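Long-range contacts in hypothetical protein Atu2648 (Agrobacterium tumefaciens str. C58, PDB 1ZCE), which is of unknown function but forms an EVE domain, related to the ASCH and PUA domains, and may therefore bind modified nucleic acid: residues 8-13 and 53-58; 59-64 and 92-97; 27-32 and 86-91. One frame throughout, in Å; residues are numbered along the deposited sequence.

How the contacts relate
All three contacts lie in one mixed beta sheet of the EVE domain, whose strands run in the order 27-28, 84-99, 60-73, 49-54, 4-9 and 122-125. Contact 1 joins the parallel neighbours 4-9 and 49-54, contact 2 the antiparallel pair 60-73 and 84-99, and contact 3 adds the short outer strand 27-28 to 84-99. Centres of contacts 1 and 2 are about 12 Å apart, those of 2 and 3 about 17 Å. Contact 1 closes before contact 2 opens, whereas contact 3 alternates with both along the chain. Strand 84-99 serves contacts 2 and 3 in succession, so early and late segments are woven into a single sheet.

Contact 1 of 3, residues 8-13 and 53-58; sequences KSEPFK and YHSNEG
Backbone bonds join Ser9 to both Tyr53 and Ser55, pairing the ends of two parallel strands. Ser9 N donates to Tyr53 O at 2.8 Å, nearly along the C=O axis, while Ser55 N reaches Ser9 O at 3.0 Å from above the carbonyl plane. His54 CA adds a CA-H...O contact to the same Ser9 O.

Apolar contact centres on Pro11, whose CB sits over the middle of the His54 ring, 3.8 Å from its centroid and 2° off the normal, a CH-pi contact. The proline's CG also meets Glu57 CB at 3.9 Å. On the sheet face bearing Lys8 and Tyr53, the two side chains run alongside one another, with Lys8 CG 4.0 Å from Tyr53 CD1.

Three waters bridge polar groups across the contact. With its chain extended beyond CG, Glu10 uses both carboxylate oxygens: one water links OE2 to Asn56 OD1 and another links OE1 to Ser55 OG, while Lys13 NZ forms a salt bridge to OE2, its hydrogen bond weak. A third water accepts from Phe12 N and donates to Glu57 OE1.

Outside the pair, His54 NE2 bonds to Trp16 N and Ser9 OG to Trp14 O, fastening the sheet to the chain entering helix 16-22. Strand 60-73 continues the sheet beyond His54, and Leu114 of helix 113-116 packs on Lys8 and Tyr53.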
loop_
_atom_site.group_PDB
_atom_site.type_symbol
_atom_site.label_atom_id
_atom_site.label_comp_id
_atom_site.label_asym_id
_atom_site.label_seq_id
_atom_site.Cartn_x
_atom_site.Cartn_y
_atom_site.Cartn_z
ATOM N N LYS A 8 -2.454 -3.611 -2.158
ATOM C CA LYS A 8 -3.725 -4.317 -2.085
ATOM C C LYS A 8 -3.517 -5.599 -1.279
ATOM O O LYS A 8 -2.523 -6.308 -1.463
ATOM C CB LYS A 8 -4.227 -4.681 -3.482
ATOM C CG LYS A 8 -4.603 -3.501 -4.356
ATOM C CD LYS A 8 -5.320 -3.983 -5.612
ATOM C CE LYS A 8 -5.853 -2.825 -6.437
ATOM N NZ LYS A 8 -6.624 -3.305 -7.622
ATOM N N SER A 9 -4.451 -5.895 -0.385
ATOM C CA SER A 9 -4.366 -7.103 0.427
ATOM C C SER A 9 -5.785 -7.621 0.646
ATOM O O SER A 9 -6.670 -6.863 1.037
ATOM C CB SER A 9 -3.705 -6.785 1.770
ATOM O OG SER A 9 -3.380 -7.965 2.490
ATOM N N GLU A 10 -6.008 -8.902 0.372
ATOM C CA GLU A 10 -7.330 -9.492 0.564
ATOM C C GLU A 10 -7.451 -9.826 2.041
ATOM O O GLU A 10 -6.690 -10.639 2.557
ATOM C CB GLU A 10 -7.473 -10.750 -0.286
ATOM C CG GLU A 10 -7.317 -10.480 -1.766
ATOM C CD GLU A 10 -7.519 -11.715 -2.615
ATOM O OE1 GLU A 10 -7.409 -11.596 -3.853
ATOM O OE2 GLU A 10 -7.783 -12.797 -2.050
ATOM N N PRO A 11 -8.422 -9.216 2.738
ATOM C CA PRO A 11 -8.600 -9.465 4.173
ATOM C C PRO A 11 -8.736 -10.917 4.615
ATOM O O PRO A 11 -8.364 -11.258 5.737
ATOM C CB PRO A 11 -9.815 -8.608 4.528
ATOM C CG PRO A 11 -10.588 -8.553 3.252
ATOM C CD PRO A 11 -9.514 -8.380 2.207
ATOM N N PHE A 12 -9.253 -11.769 3.736
ATOM C CA PHE A 12 -9.413 -13.183 4.052
ATOM C C PHE A 12 -8.034 -13.829 4.203
ATOM O O PHE A 12 -7.848 -14.758 4.993
ATOM C CB PHE A 12 -10.212 -13.867 2.938
ATOM C CG PHE A 12 -10.577 -15.292 3.236
ATOM C CD1 PHE A 12 -9.655 -16.317 3.055
ATOM C CD2 PHE A 12 -11.846 -15.609 3.711
ATOM C CE1 PHE A 12 -9.993 -17.638 3.339
ATOM C CE2 PHE A 12 -12.194 -16.925 3.998
ATOM C CZ PHE A 12 -11.265 -17.942 3.813
ATOM N N LYS A 13 -7.065 -13.313 3.453
ATOM C CA LYS A 13 -5.701 -13.830 3.487
ATOM C C LYS A 13 -4.819 -13.056 4.459
ATOM O O LYS A 13 -4.161 -13.643 5.317
ATOM C CB LYS A 13 -5.085 -13.771 2.087
ATOM C CG LYS A 13 -5.690 -14.751 1.097
ATOM C CD LYS A 13 -5.073 -14.599 -0.283
ATOM C CE LYS A 13 -5.487 -15.744 -1.196
ATOM N NZ LYS A 13 -6.964 -15.896 -1.262
ATOM N N TYR A 53 -4.899 -1.287 1.445
ATOM C CA TYR A 53 -6.224 -1.368 0.847
ATOM C C TYR A 53 -6.747 -2.786 0.810
ATOM O O TYR A 53 -6.069 -3.687 0.313
ATOM C CB TYR A 53 -6.159 -0.801 -0.577
ATOM C CG TYR A 53 -7.426 -0.938 -1.389
ATOM C CD1 TYR A 53 -7.627 -2.030 -2.236
ATOM C CD2 TYR A 53 -8.420 0.033 -1.324
ATOM C CE1 TYR A 53 -8.790 -2.147 -3.001
ATOM C CE2 TYR A 53 -9.582 -0.075 -2.081
ATOM C CZ TYR A 53 -9.760 -1.165 -2.915
ATOM O OH TYR A 53 -10.916 -1.259 -3.652
ATOM N N HIS A 54 -7.943 -2.988 1.353
ATOM C CA HIS A 54 -8.550 -4.312 1.343
ATOM C C HIS A 54 -9.175 -4.556 -0.025
ATOM O O HIS A 54 -10.106 -3.861 -0.434
ATOM C CB HIS A 54 -9.609 -4.429 2.440
ATOM C CG HIS A 54 -9.047 -4.751 3.790
ATOM N ND1 HIS A 54 -9.786 -4.641 4.948
ATOM C CD2 HIS A 54 -7.827 -5.206 4.166
ATOM C CE1 HIS A 54 -9.048 -5.014 5.978
ATOM N NE2 HIS A 54 -7.855 -5.362 5.530
ATOM N N SER A 55 -8.642 -5.546 -0.732
ATOM C CA SER A 55 -9.117 -5.890 -2.064
ATOM C C SER A 55 -9.941 -7.172 -2.034
ATOM O O SER A 55 -9.837 -7.968 -1.098
ATOM C CB SER A 55 -7.931 -6.043 -3.017
ATOM O OG SER A 55 -7.028 -7.011 -2.524
ATOM N N ASN A 56 -10.738 -7.360 -3.084
ATOM C CA ASN A 56 -11.648 -8.499 -3.236
ATOM C C ASN A 56 -12.836 -8.235 -2.309
ATOM O O ASN A 56 -13.972 -8.112 -2.764
ATOM C CB ASN A 56 -10.971 -9.822 -2.865
ATOM C CG ASN A 56 -11.783 -11.033 -3.306
ATOM O OD1 ASN A 56 -11.569 -12.151 -2.831
ATOM N ND2 ASN A 56 -12.714 -10.814 -4.228
ATOM N N GLU A 57 -12.569 -8.155 -1.009
ATOM C CA GLU A 57 -13.599 -7.848 -0.023
ATOM C C GLU A 57 -13.196 -6.551 0.671
ATOM O O GLU A 57 -12.017 -6.186 0.672
ATOM C CB GLU A 57 -13.712 -8.970 1.006
ATOM C CG GLU A 57 -14.276 -10.259 0.454
ATOM C CD GLU A 57 -14.404 -11.325 1.520
ATOM O OE1 GLU A 57 -13.367 -11.819 2.008
ATOM O OE2 GLU A 57 -15.549 -11.662 1.882
ATOM N N GLY A 58 -14.172 -5.860 1.253
ATOM C CA GLY A 58 -13.893 -4.609 1.942
ATOM C C GLY A 58 -13.869 -3.454 0.963
ATOM O O GLY A 58 -14.702 -2.549 1.035
HETATM O O HOH W 1 -10.046 -13.168 -0.680
HETATM O O HOH W 2 -7.249 -8.715 -4.824
HETATM O O HOH W 3 -10.765 -11.217 1.283
#

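Contact 2 of 3, residues 59-64 and 92-97; sequences LDVVGI and CDMPQP
Met94 carries CG anti to its backbone N (chi1 -179°) and then bends at chi2 and chi3, and this selenomethionine brings CE to 3.7 Å from CG1 of Val61. The Val61 branch is itself anti to the backbone N (chi1 175°), and the two side chains meet at a slant. Farther along the strands, Cys92 SG, set between its backbone N and carbonyl carbon, touches Ile64 CB and CD1, both at 4.1 Å.

The backbones hold this packing in place. Ile64 N donates to Cys92 O at 2.9 Å in an almost straight bond, and the return bond from Cys92 N to Ile64 O is weak. Met94 N reaches Val62 O at 3.0 Å from well above the carbonyl plane. Between these bonds Gly63 faces Asp93 as a non-hydrogen-bonded pair, the CA atoms 4.2 Å apart.

Beyond the corner at Pro95 and Gln96 the chain comes back to the strand at Pro97. Its CB lies 3.5 Å from Val61 O and also meets Val62 CG1 and Asp60 OD1; a water donates to OD1 and, weakly, to Pro97 O. Asp93 turns from the contact, its OD1 held by Trp16 NE1 and Lys20 NZ.

Leu139 packs on both Ile64 and Met94, and Tyr130 and Cys134 of helix 127-136 pack on Ile64. Strands 60-73 and 84-99 form an antiparallel beta hairpin; on its other side, strand 60-73 has a classic beta bulge, Val62 and Gly63 together facing Phe52 of the neighbouring strand 49-54.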
loop_
_atom_site.group_PDB
_atom_site.type_symbol
_atom_site.label_atom_id
_atom_site.label_comp_id
_atom_site.label_asym_id
_atom_site.label_seq_id
_atom_site.Cartn_x
_atom_site.Cartn_y
_atom_site.Cartn_z
ATOM N N LEU A 59 -12.911 -3.498 0.043
ATOM C CA LEU A 59 -12.756 -2.484 -0.993
ATOM C C LEU A 59 -12.603 -1.080 -0.423
ATOM O O LEU A 59 -13.267 -0.142 -0.857
ATOM C CB LEU A 59 -13.940 -2.549 -1.964
ATOM C CG LEU A 59 -14.209 -3.954 -2.515
ATOM C CD1 LEU A 59 -15.400 -3.916 -3.457
ATOM C CD2 LEU A 59 -12.976 -4.483 -3.236
ATOM N N ASP A 60 -11.716 -0.941 0.554
ATOM C CA ASP A 60 -11.474 0.355 1.158
ATOM C C ASP A 60 -10.067 0.507 1.717
ATOM O O ASP A 60 -9.378 -0.476 2.007
ATOM C CB ASP A 60 -12.509 0.648 2.257
ATOM C CG ASP A 60 -12.653 -0.480 3.273
ATOM O OD1 ASP A 60 -13.423 -0.288 4.239
ATOM O OD2 ASP A 60 -12.022 -1.547 3.128
ATOM N N VAL A 61 -9.639 1.760 1.826
ATOM C CA VAL A 61 -8.335 2.090 2.383
ATOM C C VAL A 61 -8.557 2.113 3.891
ATOM O O VAL A 61 -9.278 2.973 4.405
ATOM C CB VAL A 61 -7.852 3.474 1.903
ATOM C CG1 VAL A 61 -6.544 3.841 2.596
ATOM C CG2 VAL A 61 -7.658 3.457 0.392
ATOM N N VAL A 62 -7.928 1.178 4.595
ATOM C CA VAL A 62 -8.119 1.053 6.031
ATOM C C VAL A 62 -6.961 1.480 6.913
ATOM O O VAL A 62 -7.126 1.609 8.123
ATOM C CB VAL A 62 -8.486 -0.398 6.389
ATOM C CG1 VAL A 62 -9.820 -0.749 5.768
ATOM C CG2 VAL A 62 -7.407 -1.352 5.880
ATOM N N GLY A 63 -5.794 1.703 6.327
ATOM C CA GLY A 63 -4.665 2.109 7.138
ATOM C C GLY A 63 -3.488 2.612 6.340
ATOM O O GLY A 63 -3.481 2.564 5.108
ATOM N N ILE A 64 -2.498 3.120 7.060
ATOM C CA ILE A 64 -1.276 3.616 6.454
ATOM C C ILE A 64 -0.120 2.755 6.952
ATOM O O ILE A 64 -0.051 2.402 8.135
ATOM C CB ILE A 64 -1.024 5.086 6.835
ATOM C CG1 ILE A 64 -2.122 5.961 6.222
ATOM C CG2 ILE A 64 0.357 5.527 6.356
ATOM C CD1 ILE A 64 -1.982 7.450 6.514
ATOM N N CYS A 92 -0.490 3.760 11.181
ATOM C CA CYS A 92 -1.707 4.173 11.870
ATOM C C CYS A 92 -2.943 3.764 11.078
ATOM O O CYS A 92 -2.864 3.491 9.882
ATOM C CB CYS A 92 -1.716 5.691 12.077
ATOM S SG CYS A 92 -1.798 6.661 10.546
ATOM N N ASP A 93 -4.084 3.709 11.752
ATOM C CA ASP A 93 -5.324 3.351 11.083
ATOM C C ASP A 93 -5.815 4.573 10.330
ATOM O O ASP A 93 -5.376 5.695 10.589
ATOM C CB ASP A 93 -6.402 2.965 12.101
ATOM C CG ASP A 93 -5.947 1.894 13.062
ATOM O OD1 ASP A 93 -5.525 0.818 12.596
ATOM O OD2 ASP A 93 -6.021 2.126 14.286
HETATM N N MSE A 94 -6.700 4.351 9.371
HETATM C CA MSE A 94 -7.302 5.461 8.658
HETATM C C MSE A 94 -8.543 5.670 9.524
HETATM O O MSE A 94 -9.391 4.785 9.607
HETATM C CB MSE A 94 -7.709 5.052 7.244
HETATM C CG MSE A 94 -8.326 6.186 6.432
HETATM SE SE MSE A 94 -7.110 7.659 6.153
HETATM C CE MSE A 94 -6.143 6.926 4.657
ATOM N N PRO A 95 -8.648 6.824 10.208
ATOM C CA PRO A 95 -9.792 7.130 11.075
ATOM C C PRO A 95 -11.135 6.683 10.504
ATOM O O PRO A 95 -11.900 5.978 11.166
ATOM C CB PRO A 95 -9.690 8.638 11.243
ATOM C CG PRO A 95 -8.208 8.837 11.304
ATOM C CD PRO A 95 -7.708 7.960 10.169
ATOM N N GLN A 96 -11.422 7.110 9.280
ATOM C CA GLN A 96 -12.651 6.729 8.599
ATOM C C GLN A 96 -12.237 6.092 7.278
ATOM O O GLN A 96 -11.973 6.788 6.298
ATOM C CB GLN A 96 -13.541 7.952 8.335
ATOM C CG GLN A 96 -14.131 8.593 9.585
ATOM C CD GLN A 96 -13.139 9.457 10.331
ATOM O OE1 GLN A 96 -12.582 10.403 9.774
ATOM N NE2 GLN A 96 -12.916 9.142 11.603
ATOM N N PRO A 97 -12.154 4.753 7.242
ATOM C CA PRO A 97 -11.762 4.029 6.031
ATOM C C PRO A 97 -12.440 4.588 4.781
ATOM O O PRO A 97 -13.646 4.829 4.771
ATOM C CB PRO A 97 -12.166 2.594 6.352
ATOM C CG PRO A 97 -11.860 2.511 7.820
ATOM C CD PRO A 97 -12.455 3.814 8.338
HETATM O O HOH W 4 -15.157 1.820 3.918
#

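Contact 3 of 3, residues 27-32 and 86-91; sequences EEWTGV and VDIRAV
An antiparallel edge pairing brings Glu27, Glu28 and Trp29 against Val86, Asp87 and Ile88, adding the short strand 27-28 to the outer side of strand 84-99 in the EVE-domain sheet. Glu27 and Ile88 form the hydrogen-bonded pair: Glu27 N donates to Ile88 O at 2.8 Å, and Ile88 N returns a bond to Glu27 O at 3.0 Å. Trp29 N, just past the strand, donates to Val86 O at 2.9 Å in the plane of that carbonyl. With its third bond made, the chain leaves the sheet through an inverse gamma turn centred on Trp29.

Glu28 and Asp87 face each other as a non-hydrogen-bonded pair with their CA atoms 4.1 Å apart. Asp87 OD1 lies 3.3 Å from Glu28 CA and also touches Glu28 CG. The two carboxylates are not in contact, Glu28 OE1 and Asp87 OD1 being 5.2 Å apart, and their like charges would be expected to repel. Glu28 extends beyond CG to Ser75 OG, which bonds OE2, whereas Glu27 bends at chi2 and pairs through OE2 with Lys22 NZ. Helices 16-22 and 35-42 contribute Gln19 and Met41 to the packing around Trp29, and Tyr7 meets the indole edge-to-face.

On the opposite sheet face from Glu28 and Asp87, Ile88 places CG1 between its backbone N and carbonyl carbon (chi1 60°). Its CD1 sits over one face of the Trp29 six-membered ring, offset toward the rim, with CE3 and CZ3 each 3.6 Å away.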
loop_
_atom_site.group_PDB
_atom_site.type_symbol
_atom_site.label_atom_id
_atom_site.label_comp_id
_atom_site.label_asym_id
_atom_site.label_seq_id
_atom_site.Cartn_x
_atom_site.Cartn_y
_atom_site.Cartn_z
ATOM N N GLU A 27 5.918 -7.031 7.985
ATOM C CA GLU A 27 5.530 -8.211 7.231
ATOM C C GLU A 27 6.177 -8.197 5.851
ATOM O O GLU A 27 6.115 -7.195 5.140
ATOM C CB GLU A 27 4.009 -8.241 7.076
ATOM C CG GLU A 27 3.475 -9.399 6.252
ATOM C CD GLU A 27 3.541 -10.722 6.986
ATOM O OE1 GLU A 27 3.187 -11.757 6.380
ATOM O OE2 GLU A 27 3.939 -10.732 8.168
ATOM N N GLU A 28 6.800 -9.309 5.479
ATOM C CA GLU A 28 7.424 -9.432 4.169
ATOM C C GLU A 28 6.277 -9.458 3.166
ATOM O O GLU A 28 5.332 -10.236 3.316
ATOM C CB GLU A 28 8.222 -10.736 4.083
ATOM C CG GLU A 28 9.009 -10.876 2.792
ATOM C CD GLU A 28 9.656 -12.240 2.625
ATOM O OE1 GLU A 28 10.378 -12.426 1.624
ATOM O OE2 GLU A 28 9.439 -13.123 3.481
ATOM N N TRP A 29 6.349 -8.612 2.141
ATOM C CA TRP A 29 5.270 -8.553 1.159
ATOM C C TRP A 29 5.446 -9.581 0.044
ATOM O O TRP A 29 5.683 -9.245 -1.116
ATOM C CB TRP A 29 5.159 -7.143 0.577
ATOM C CG TRP A 29 3.751 -6.791 0.243
ATOM C CD1 TRP A 29 3.250 -6.482 -0.987
ATOM C CD2 TRP A 29 2.642 -6.769 1.146
ATOM N NE1 TRP A 29 1.895 -6.271 -0.908
ATOM C CE2 TRP A 29 1.495 -6.442 0.393
ATOM C CE3 TRP A 29 2.506 -6.997 2.523
ATOM C CZ2 TRP A 29 0.223 -6.337 0.967
ATOM C CZ3 TRP A 29 1.241 -6.895 3.097
ATOM C CH2 TRP A 29 0.117 -6.567 2.319
ATOM N N THR A 30 5.292 -10.845 0.422
ATOM C CA THR A 30 5.461 -11.978 -0.482
ATOM C C THR A 30 4.293 -12.225 -1.426
ATOM O O THR A 30 3.215 -11.660 -1.267
ATOM C CB THR A 30 5.666 -13.270 0.320
ATOM O OG1 THR A 30 4.504 -13.512 1.121
ATOM C CG2 THR A 30 6.871 -13.145 1.229
ATOM N N GLY A 31 4.530 -13.075 -2.421
ATOM C CA GLY A 31 3.481 -13.438 -3.357
ATOM C C GLY A 31 3.258 -12.568 -4.575
ATOM O O GLY A 31 2.419 -12.900 -5.410
ATOM N N VAL A 32 3.977 -11.459 -4.692
ATOM C CA VAL A 32 3.807 -10.600 -5.855
ATOM C C VAL A 32 4.481 -11.258 -7.052
ATOM O O VAL A 32 5.675 -11.549 -7.019
ATOM C CB VAL A 32 4.408 -9.201 -5.609
ATOM C CG1 VAL A 32 4.369 -8.377 -6.892
ATOM C CG2 VAL A 32 3.631 -8.497 -4.506
ATOM N N VAL A 86 9.569 -5.837 -0.654
ATOM C CA VAL A 86 9.906 -5.078 0.540
ATOM C C VAL A 86 9.147 -5.697 1.711
ATOM O O VAL A 86 8.400 -6.665 1.551
ATOM C CB VAL A 86 9.461 -3.585 0.437
ATOM C CG1 VAL A 86 10.258 -2.873 -0.639
ATOM C CG2 VAL A 86 7.968 -3.494 0.135
ATOM N N ASP A 87 9.385 -5.139 2.892
ATOM C CA ASP A 87 8.682 -5.528 4.108
ATOM C C ASP A 87 7.976 -4.231 4.487
ATOM O O ASP A 87 8.551 -3.155 4.316
ATOM C CB ASP A 87 9.652 -5.870 5.240
ATOM C CG ASP A 87 10.307 -7.229 5.086
ATOM O OD1 ASP A 87 10.329 -7.780 3.972
ATOM O OD2 ASP A 87 10.821 -7.741 6.104
ATOM N N ILE A 88 6.747 -4.317 4.988
ATOM C CA ILE A 88 6.024 -3.119 5.407
ATOM C C ILE A 88 5.481 -3.305 6.817
ATOM O O ILE A 88 5.323 -4.431 7.288
ATOM C CB ILE A 88 4.827 -2.783 4.463
ATOM C CG1 ILE A 88 3.818 -3.934 4.444
ATOM C CG2 ILE A 88 5.334 -2.487 3.060
ATOM C CD1 ILE A 88 2.534 -3.615 3.679
ATOM N N ARG A 89 5.206 -2.194 7.493
ATOM C CA ARG A 89 4.656 -2.247 8.842
ATOM C C ARG A 89 3.618 -1.152 9.034
ATOM O O ARG A 89 3.642 -0.128 8.356
ATOM C CB ARG A 89 5.760 -2.112 9.895
ATOM C CG ARG A 89 6.543 -0.821 9.856
ATOM C CD ARG A 89 7.698 -0.903 10.844
ATOM N NE ARG A 89 8.653 0.191 10.710
ATOM C CZ ARG A 89 9.839 0.215 11.310
ATOM N NH1 ARG A 89 10.653 1.247 11.136
ATOM N NH2 ARG A 89 10.215 -0.800 12.080
ATOM N N ALA A 90 2.705 -1.374 9.967
ATOM C CA ALA A 90 1.651 -0.412 10.235
ATOM C C ALA A 90 2.176 0.886 10.835
ATOM O O ALA A 90 3.139 0.890 11.604
ATOM C CB ALA A 90 0.625 -1.025 11.164
ATOM N N VAL A 91 1.544 1.990 10.451
ATOM C CA VAL A 91 1.893 3.300 10.978
ATOM C C VAL A 91 0.689 3.774 11.794
ATOM O O VAL A 91 0.824 4.136 12.963
ATOM C CB VAL A 91 2.195 4.321 9.855
ATOM C CG1 VAL A 91 2.402 5.704 10.455
ATOM C CG2 VAL A 91 3.446 3.903 9.095
#